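Local coordinates for protein putative SnoaL-like polyketide cyclase (Jannaschia sp., PDB 3KKG) that is of unproven function but may act as a SnoaL-like polyketide cyclase of the NTF2-like superfamily, at residues E8-N11 and V12-V15; R17-D20 and E21-A25; D31-R34 and E35-P39; I58-N61 and A62-E66. All coordinates share one frame; numbering follows the deposited sequence.

Contact 1: E8-N11 and V12-V15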
# COMPACT_ATOMS: atom_id res chain seq x y z
N GLU A 8 -5.78 -4.69 20.62
CA GLU A 8 -5.69 -3.80 19.45
C GLU A 8 -5.05 -2.47 19.80
O GLU A 8 -4.18 -1.96 19.09
CB GLU A 8 -7.07 -3.57 18.85
CG GLU A 8 -7.59 -4.80 18.09
CD GLU A 8 -9.01 -4.60 17.56
OE1 GLU A 8 -9.79 -3.88 18.21
OE2 GLU A 8 -9.37 -5.21 16.53
N THR A 9 -5.51 -1.85 20.88
CA THR A 9 -4.94 -0.56 21.24
C THR A 9 -3.44 -0.69 21.60
O THR A 9 -2.65 0.17 21.23
CB THR A 9 -5.75 0.19 22.31
OG1 THR A 9 -5.22 1.52 22.44
CG2 THR A 9 -5.68 -0.53 23.62
N GLN A 10 -3.06 -1.75 22.31
CA GLN A 10 -1.64 -1.94 22.61
C GLN A 10 -0.82 -2.20 21.35
O GLN A 10 0.29 -1.68 21.20
CB GLN A 10 -1.41 -3.04 23.62
CG GLN A 10 0.06 -3.12 24.06
CD GLN A 10 0.58 -1.80 24.66
OE1 GLN A 10 0.09 -1.37 25.72
NE2 GLN A 10 1.55 -1.16 23.98
N ASN A 11 -1.42 -2.93 20.39
CA ASN A 11 -0.74 -3.18 19.12
C ASN A 11 -0.48 -1.85 18.44
O ASN A 11 0.61 -1.63 17.87
CB ASN A 11 -1.62 -4.05 18.26
CG ASN A 11 -1.51 -5.55 18.60
OD1 ASN A 11 -0.65 -5.97 19.36
ND2 ASN A 11 -2.39 -6.34 17.96
N VAL A 12 -1.50 -0.96 18.43
CA VAL A 12 -1.33 0.36 17.80
C VAL A 12 -0.26 1.20 18.49
O VAL A 12 0.57 1.85 17.85
CB VAL A 12 -2.69 1.11 17.71
CG1 VAL A 12 -2.46 2.57 17.29
CG2 VAL A 12 -3.61 0.41 16.66
N GLU A 13 -0.34 1.21 19.81
CA GLU A 13 0.64 1.99 20.56
C GLU A 13 2.07 1.53 20.25
O GLU A 13 3.01 2.34 20.02
CB GLU A 13 0.35 1.93 22.06
CG GLU A 13 -0.97 2.65 22.46
CD GLU A 13 -1.27 2.59 23.96
OE1 GLU A 13 -0.30 2.50 24.74
OE2 GLU A 13 -2.44 2.73 24.35
N THR A 14 2.26 0.23 20.24
CA THR A 14 3.57 -0.35 19.93
C THR A 14 4.02 0.01 18.52
O THR A 14 5.17 0.46 18.33
CB THR A 14 3.53 -1.86 20.16
OG1 THR A 14 3.36 -2.10 21.56
CG2 THR A 14 4.80 -2.60 19.60
N VAL A 15 3.14 -0.15 17.53
CA VAL A 15 3.51 0.19 16.16
C VAL A 15 3.80 1.67 15.95
O VAL A 15 4.74 2.06 15.24
CB VAL A 15 2.41 -0.28 15.17
CG1 VAL A 15 2.56 0.43 13.87
CG2 VAL A 15 2.45 -1.80 15.07
O HOH W 1 -2.51 0.09 25.88
O HOH W 2 1.84 1.30 25.02
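Four consecutive i to i+4 hydrogen bonds tie residues 8-11 to residues 12-15 across two regular turns of helix 6-16, from Val-12 N to Glu-8 O (2.9 Å) through Val-15 N to Asn-11 O (3.0 Å). On the outer side, Gln-10 and Glu-13 cross at about a right angle, amide and carboxylate planes 66° apart, and meet through water rather than directly. One water accepts from Gln-10 NE2 (2.7 Å) and donates to Glu-13 OE1 (2.5 Å), while a second donates to Gln-10 OE1 and, weakly, to Glu-13 OE2. Gln-10 reaches this spot because its chain, leaving with CG anti to the backbone N (chi1 -173°), bends back at chi2 and brings NE2 to 3.2 Å from Thr-14 OG1. Glu-13 CG rests on Thr-9 O at 3.2 Å. The other side is buried. Glu-8 OE2 accepts from the backbone N of Gly-82 and Asn-11 ND2 donates to Gly-82 O, pinning the helix to a hairpin turn, while Val-12 packs on strand 72-81 and Val-15 on strands 84-94 and 108-120. This is an amphipathic helix laid on the curved sheet, as in the alpha+beta cone of the NTF2 fold.

Contact 2: R17-D20 and E21-A25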
# COMPACT_ATOMS: atom_id res chain seq x y z
N ARG A 17 5.17 3.80 17.81
CA ARG A 17 6.52 4.16 18.24
C ARG A 17 7.49 4.13 17.08
O ARG A 17 8.44 4.92 17.04
CB ARG A 17 7.02 3.24 19.35
CG ARG A 17 6.23 3.29 20.60
CD ARG A 17 6.86 2.50 21.74
NE ARG A 17 8.18 3.03 22.08
CZ ARG A 17 9.25 2.30 22.40
NH1 ARG A 17 9.20 0.97 22.44
NH2 ARG A 17 10.38 2.92 22.71
N LEU A 18 7.22 3.27 16.08
CA LEU A 18 8.11 3.16 14.94
C LEU A 18 8.06 4.36 14.01
O LEU A 18 8.90 4.51 13.14
CB LEU A 18 7.76 1.90 14.14
CG LEU A 18 7.87 0.58 14.91
CD1 LEU A 18 7.31 -0.61 14.14
CD2 LEU A 18 9.37 0.35 15.33
N PHE A 19 7.09 5.24 14.22
CA PHE A 19 6.93 6.44 13.44
C PHE A 19 7.42 7.69 14.18
O PHE A 19 7.31 8.79 13.65
CB PHE A 19 5.48 6.61 12.96
CG PHE A 19 5.07 5.51 12.00
CD1 PHE A 19 4.66 4.28 12.47
CD2 PHE A 19 5.27 5.69 10.66
CE1 PHE A 19 4.36 3.27 11.58
CE2 PHE A 19 4.95 4.66 9.75
CZ PHE A 19 4.53 3.46 10.23
N ASP A 20 7.95 7.49 15.39
CA ASP A 20 8.48 8.59 16.22
C ASP A 20 9.87 8.18 16.69
O ASP A 20 10.86 8.37 15.95
CB ASP A 20 7.49 8.91 17.36
CG ASP A 20 7.99 10.00 18.27
OD1 ASP A 20 8.68 10.89 17.77
OD2 ASP A 20 7.54 9.97 19.42
N GLU A 21 9.99 7.61 17.88
CA GLU A 21 11.32 7.24 18.39
C GLU A 21 12.03 6.14 17.56
O GLU A 21 13.26 6.04 17.54
CB GLU A 21 11.25 6.80 19.84
CG GLU A 21 10.26 5.70 20.18
CD GLU A 21 8.90 6.22 20.70
OE1 GLU A 21 8.22 7.05 20.04
OE2 GLU A 21 8.50 5.76 21.80
N GLY A 22 11.24 5.32 16.86
CA GLY A 22 11.76 4.24 16.02
C GLY A 22 11.84 4.59 14.54
O GLY A 22 12.06 3.72 13.71
N TRP A 23 11.64 5.86 14.21
CA TRP A 23 11.71 6.32 12.79
C TRP A 23 13.18 6.46 12.39
O TRP A 23 13.98 7.02 13.16
CB TRP A 23 11.02 7.66 12.65
CG TRP A 23 10.95 8.21 11.27
CD1 TRP A 23 11.46 9.39 10.86
CD2 TRP A 23 10.34 7.60 10.11
NE1 TRP A 23 11.20 9.58 9.52
CE2 TRP A 23 10.52 8.50 9.04
CE3 TRP A 23 9.66 6.40 9.87
CZ2 TRP A 23 10.08 8.24 7.76
CZ3 TRP A 23 9.20 6.15 8.61
CH2 TRP A 23 9.40 7.10 7.57
N GLY A 24 13.50 6.03 11.17
CA GLY A 24 14.90 5.90 10.78
C GLY A 24 15.66 7.21 10.68
O GLY A 24 16.91 7.22 10.62
N ALA A 25 14.98 8.33 10.68
CA ALA A 25 15.59 9.63 10.72
C ALA A 25 15.95 10.06 12.15
O ALA A 25 16.59 11.09 12.29
CB ALA A 25 14.74 10.68 10.08
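Arg-17 and Glu-21 form a salt bridge four residues apart: Arg-17 NE donates to Glu-21 OE2 at 2.8 Å along a nearly straight bond (172°). The oxygen lies at the edge of the guanidinium, in its plane, yet is itself approached from above the carboxylate, the planes 69° apart. Glu-21 gets there by placing CG between its backbone N and carbonyl carbon (chi1 54°) and bending at chi2, which folds the acid back over the turn. The same bend puts Glu-21 OE1 3.1 Å from Asp-20 OD2, two like charges close together with carboxylate planes nearly perpendicular. Beneath them, Arg-17 O accepts from Asp-20 N (3.1 Å) and Gly-22 N (2.8 Å), which arrive from opposite faces of its plane. Trp-23 N closes a type I turn on Asp-20 O at 3.2 Å. At Gly-22 a CB would press on Leu-18 CA and Arg-17 O, so glycine fits the tight path. Further out, Trp-23 NE1 bonds to Leu-71 O, and Phe-19 lies against strands 72-81, 84-94 and 108-120. The arginine probably offsets part of the charge of the close acid pair, whose proximity might raise the pKa of one of them.

Contact 3: D31-R34 and E35-P39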
# COMPACT_ATOMS: atom_id res chain seq x y z
N ASP A 31 17.46 0.66 18.43
CA ASP A 31 17.13 0.03 19.69
C ASP A 31 15.63 -0.07 19.87
O ASP A 31 15.15 -1.03 20.48
CB ASP A 31 17.81 0.75 20.84
CG ASP A 31 19.32 0.52 20.86
OD1 ASP A 31 19.81 -0.57 20.43
OD2 ASP A 31 20.02 1.44 21.34
N VAL A 32 14.88 0.87 19.30
CA VAL A 32 13.41 0.79 19.34
C VAL A 32 12.95 -0.41 18.48
O VAL A 32 12.08 -1.18 18.86
CB VAL A 32 12.71 2.11 18.86
CG1 VAL A 32 11.16 1.91 18.77
CG2 VAL A 32 13.06 3.29 19.77
N TRP A 33 13.54 -0.56 17.31
CA TRP A 33 13.25 -1.74 16.50
C TRP A 33 13.57 -3.04 17.26
O TRP A 33 12.79 -3.98 17.27
CB TRP A 33 14.00 -1.70 15.17
CG TRP A 33 13.39 -0.83 14.11
CD1 TRP A 33 12.87 0.41 14.27
CD2 TRP A 33 13.24 -1.14 12.72
NE1 TRP A 33 12.38 0.88 13.07
CE2 TRP A 33 12.60 -0.04 12.11
CE3 TRP A 33 13.57 -2.25 11.93
CZ2 TRP A 33 12.31 -0.01 10.75
CZ3 TRP A 33 13.26 -2.22 10.60
CH2 TRP A 33 12.68 -1.11 10.02
N ARG A 34 14.73 -3.08 17.92
CA ARG A 34 15.12 -4.29 18.66
C ARG A 34 14.19 -4.63 19.82
O ARG A 34 14.00 -5.80 20.12
CB ARG A 34 16.56 -4.19 19.14
CG ARG A 34 17.56 -4.16 18.01
CD ARG A 34 18.98 -4.07 18.48
NE ARG A 34 19.90 -3.98 17.33
CZ ARG A 34 20.65 -2.92 17.02
NH1 ARG A 34 20.65 -1.81 17.76
NH2 ARG A 34 21.42 -2.97 15.95
N GLU A 35 13.58 -3.63 20.44
CA GLU A 35 12.60 -3.89 21.49
C GLU A 35 11.18 -4.19 21.01
O GLU A 35 10.37 -4.76 21.73
CB GLU A 35 12.59 -2.78 22.52
CG GLU A 35 12.10 -1.41 22.12
CD GLU A 35 12.35 -0.39 23.26
OE1 GLU A 35 11.86 -0.65 24.38
OE2 GLU A 35 13.05 0.62 23.05
N THR A 36 10.88 -3.83 19.76
CA THR A 36 9.53 -3.94 19.18
C THR A 36 9.33 -5.19 18.31
O THR A 36 8.26 -5.80 18.27
CB THR A 36 9.29 -2.66 18.32
OG1 THR A 36 9.35 -1.52 19.21
CG2 THR A 36 7.90 -2.65 17.68
N MSE A 37 10.35 -5.47 17.49
CA MSE A 37 10.31 -6.60 16.53
C MSE A 37 10.87 -7.86 17.19
O MSE A 37 11.73 -7.79 18.08
CB MSE A 37 11.16 -6.30 15.29
CG MSE A 37 10.51 -5.45 14.20
SE MSE A 37 10.22 -3.54 14.69
CE MSE A 37 10.02 -2.83 12.86
N THR A 38 10.41 -9.01 16.70
CA THR A 38 10.99 -10.32 17.09
C THR A 38 12.29 -10.54 16.32
O THR A 38 12.57 -9.90 15.32
CB THR A 38 10.02 -11.46 16.78
OG1 THR A 38 9.77 -11.49 15.36
CG2 THR A 38 8.72 -11.27 17.56
N PRO A 39 13.15 -11.42 16.83
CA PRO A 39 14.42 -11.69 16.13
C PRO A 39 14.26 -12.19 14.69
O PRO A 39 15.10 -11.92 13.83
CB PRO A 39 15.07 -12.77 17.02
CG PRO A 39 14.37 -12.65 18.32
CD PRO A 39 13.00 -12.18 18.09
O HOH W 3 14.35 -8.34 18.63
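Trp-33 and selenomethionine Met-37 both set CG beside the backbone N (chi1 -80° and -81°), and a bend at chi2 of Met-37 (69°) turns its terminal methyl over the indole. CE sits 3.7 Å from the centroid of the six-membered ring, close to the normal, a CH-pi contact over the face. SE approaches the five-membered ring obliquely at 4.5 Å from its centroid, a Met-aromatic contact. Two conformers of Met-37 are modelled, and these contacts hold for one. The backbone supports this pairing where the helix ends: Met-37 N donates to Trp-33 O at 2.9 Å, and Thr-36 N reaches the same oxygen from above its carbonyl plane. One turn back, Thr-36 OG1 donates to Val-32 O at 2.8 Å. A water bridges Arg-34 O (3.0 Å) and Met-37 O (2.7 Å). On the exposed side, Arg-34 NH1 forms a salt bridge with Asp-31 OD1 (3.1 Å), while NE of the same arginine pairs with Glu-55. With an alanine at Trp-33, the Met-37 methyl would probably lose its aromatic platform and Gly-22 O its indole N-H donor. The indole face thus holds a methyl, probably by dispersion, while its N-H ties the helix to the preceding loop.

Contact 4: I58-N61 and A62-E66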
# COMPACT_ATOMS: atom_id res chain seq x y z
N ILE A 58 16.92 -4.17 9.92
CA ILE A 58 17.47 -2.90 10.34
C ILE A 58 18.50 -2.34 9.35
O ILE A 58 18.47 -1.16 9.02
CB ILE A 58 18.11 -3.03 11.77
CG1 ILE A 58 17.01 -3.10 12.84
CG2 ILE A 58 19.10 -1.87 12.10
CD1 ILE A 58 17.58 -3.41 14.23
N ALA A 59 19.41 -3.19 8.89
CA ALA A 59 20.41 -2.78 7.91
C ALA A 59 19.77 -2.24 6.63
O ALA A 59 20.22 -1.25 6.08
CB ALA A 59 21.33 -3.96 7.59
N PHE A 60 18.71 -2.91 6.18
CA PHE A 60 18.00 -2.50 4.98
C PHE A 60 17.36 -1.12 5.21
O PHE A 60 17.39 -0.22 4.35
CB PHE A 60 16.95 -3.55 4.61
CG PHE A 60 16.15 -3.21 3.39
CD1 PHE A 60 16.63 -3.51 2.14
CD2 PHE A 60 14.94 -2.56 3.50
CE1 PHE A 60 15.89 -3.18 1.01
CE2 PHE A 60 14.20 -2.22 2.34
CZ PHE A 60 14.66 -2.52 1.13
N ASN A 61 16.70 -0.94 6.37
CA ASN A 61 16.10 0.36 6.66
C ASN A 61 17.13 1.48 6.68
O ASN A 61 16.89 2.56 6.15
CB ASN A 61 15.36 0.28 8.01
CG ASN A 61 14.37 1.39 8.23
OD1 ASN A 61 14.41 2.10 9.25
ND2 ASN A 61 13.42 1.47 7.38
N ALA A 62 18.28 1.18 7.28
CA ALA A 62 19.36 2.15 7.35
C ALA A 62 19.79 2.61 5.97
O ALA A 62 19.99 3.81 5.77
CB ALA A 62 20.57 1.58 8.16
N VAL A 63 19.88 1.67 5.02
CA VAL A 63 20.22 2.01 3.63
C VAL A 63 19.22 2.98 3.04
O VAL A 63 19.57 3.97 2.42
CB VAL A 63 20.38 0.75 2.73
CG1 VAL A 63 20.47 1.13 1.22
CG2 VAL A 63 21.57 -0.04 3.17
N LEU A 64 17.94 2.71 3.23
CA LEU A 64 16.95 3.62 2.72
C LEU A 64 17.13 5.04 3.25
O LEU A 64 17.03 6.01 2.52
CB LEU A 64 15.51 3.11 3.03
CG LEU A 64 15.07 1.75 2.46
CD1 LEU A 64 13.67 1.36 3.01
CD2 LEU A 64 15.06 1.79 0.93
N PHE A 65 17.33 5.18 4.57
CA PHE A 65 17.48 6.47 5.19
C PHE A 65 18.78 7.21 4.84
O PHE A 65 18.86 8.39 5.02
CB PHE A 65 17.25 6.40 6.70
CG PHE A 65 15.76 6.33 7.04
CD1 PHE A 65 15.11 5.14 7.08
CD2 PHE A 65 15.06 7.49 7.26
CE1 PHE A 65 13.76 5.06 7.31
CE2 PHE A 65 13.72 7.45 7.52
CZ PHE A 65 13.05 6.23 7.55
N GLU A 66 19.79 6.50 4.33
CA GLU A 66 20.93 7.22 3.79
C GLU A 66 20.51 8.09 2.60
O GLU A 66 21.13 9.10 2.30
CB GLU A 66 22.05 6.25 3.41
CG GLU A 66 22.69 5.72 4.64
CD GLU A 66 23.64 4.60 4.39
OE1 GLU A 66 23.80 4.14 3.23
OE2 GLU A 66 24.26 4.19 5.39
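Ala-62 N donates to Ile-58 O at 2.9 Å, the first and shortest of four successive helical bonds that join residues 58-61 to residues 62-66. The last of the series runs from Phe-65 N to Asn-61 O (3.1 Å), in the carbonyl plane. The same Asn-61 oxygen also lies at the edge of the Phe-65 ring, in its plane, 3.3 Å from CD1. Beyond it the Asn-61 side chain runs alongside Phe-65, the two pointing the same way. With CG anti to the backbone N (chi1 -163°), its amide leans along that ring, OD1 and ND2 both 3.6 Å from Phe-65 CE1 and the planes 63° apart. An alanine here, without the amide, would probably open a gap beside Phe-65 CE1 and make that ring freer to turn. About a quarter turn round the helix, Leu-64 CD1 packs obliquely on Phe-60 CE2 at 3.7 Å. Helix 54-67 is held by its neighbours through these same groups. Phe-65 makes an edge-to-face stack with Trp-23 and Phe-60 another with Phe-45 of strand 41-45. Asn-61 also rests on Trp-29 and Trp-33, and Ile-58 on Arg-30, so helix 29-36 lies against this turn.

How the contacts relate
The four contacts follow one another along the chain without interleaving: contact 1 on helix 6-16, contact 2 in the loop after it, contact 3 at the end of helix 29-36 and contact 4 on helix 54-67. Contact 2 lies nearest the centre of the chain, its centre 12 to 14 Å from the other three. Contacts 1 and 4 sit on opposite sides of that centre, about 24 Å apart between centres. Contact 3 joins the series: Thr-36 meets Thr-14 of contact 1, and Trp-33 reaches Leu-18 of contact 2 and Ile-58 of contact 4. Together these helices and their linking loop help enclose the curved mixed sheet, consistent with the NTF2-like fold.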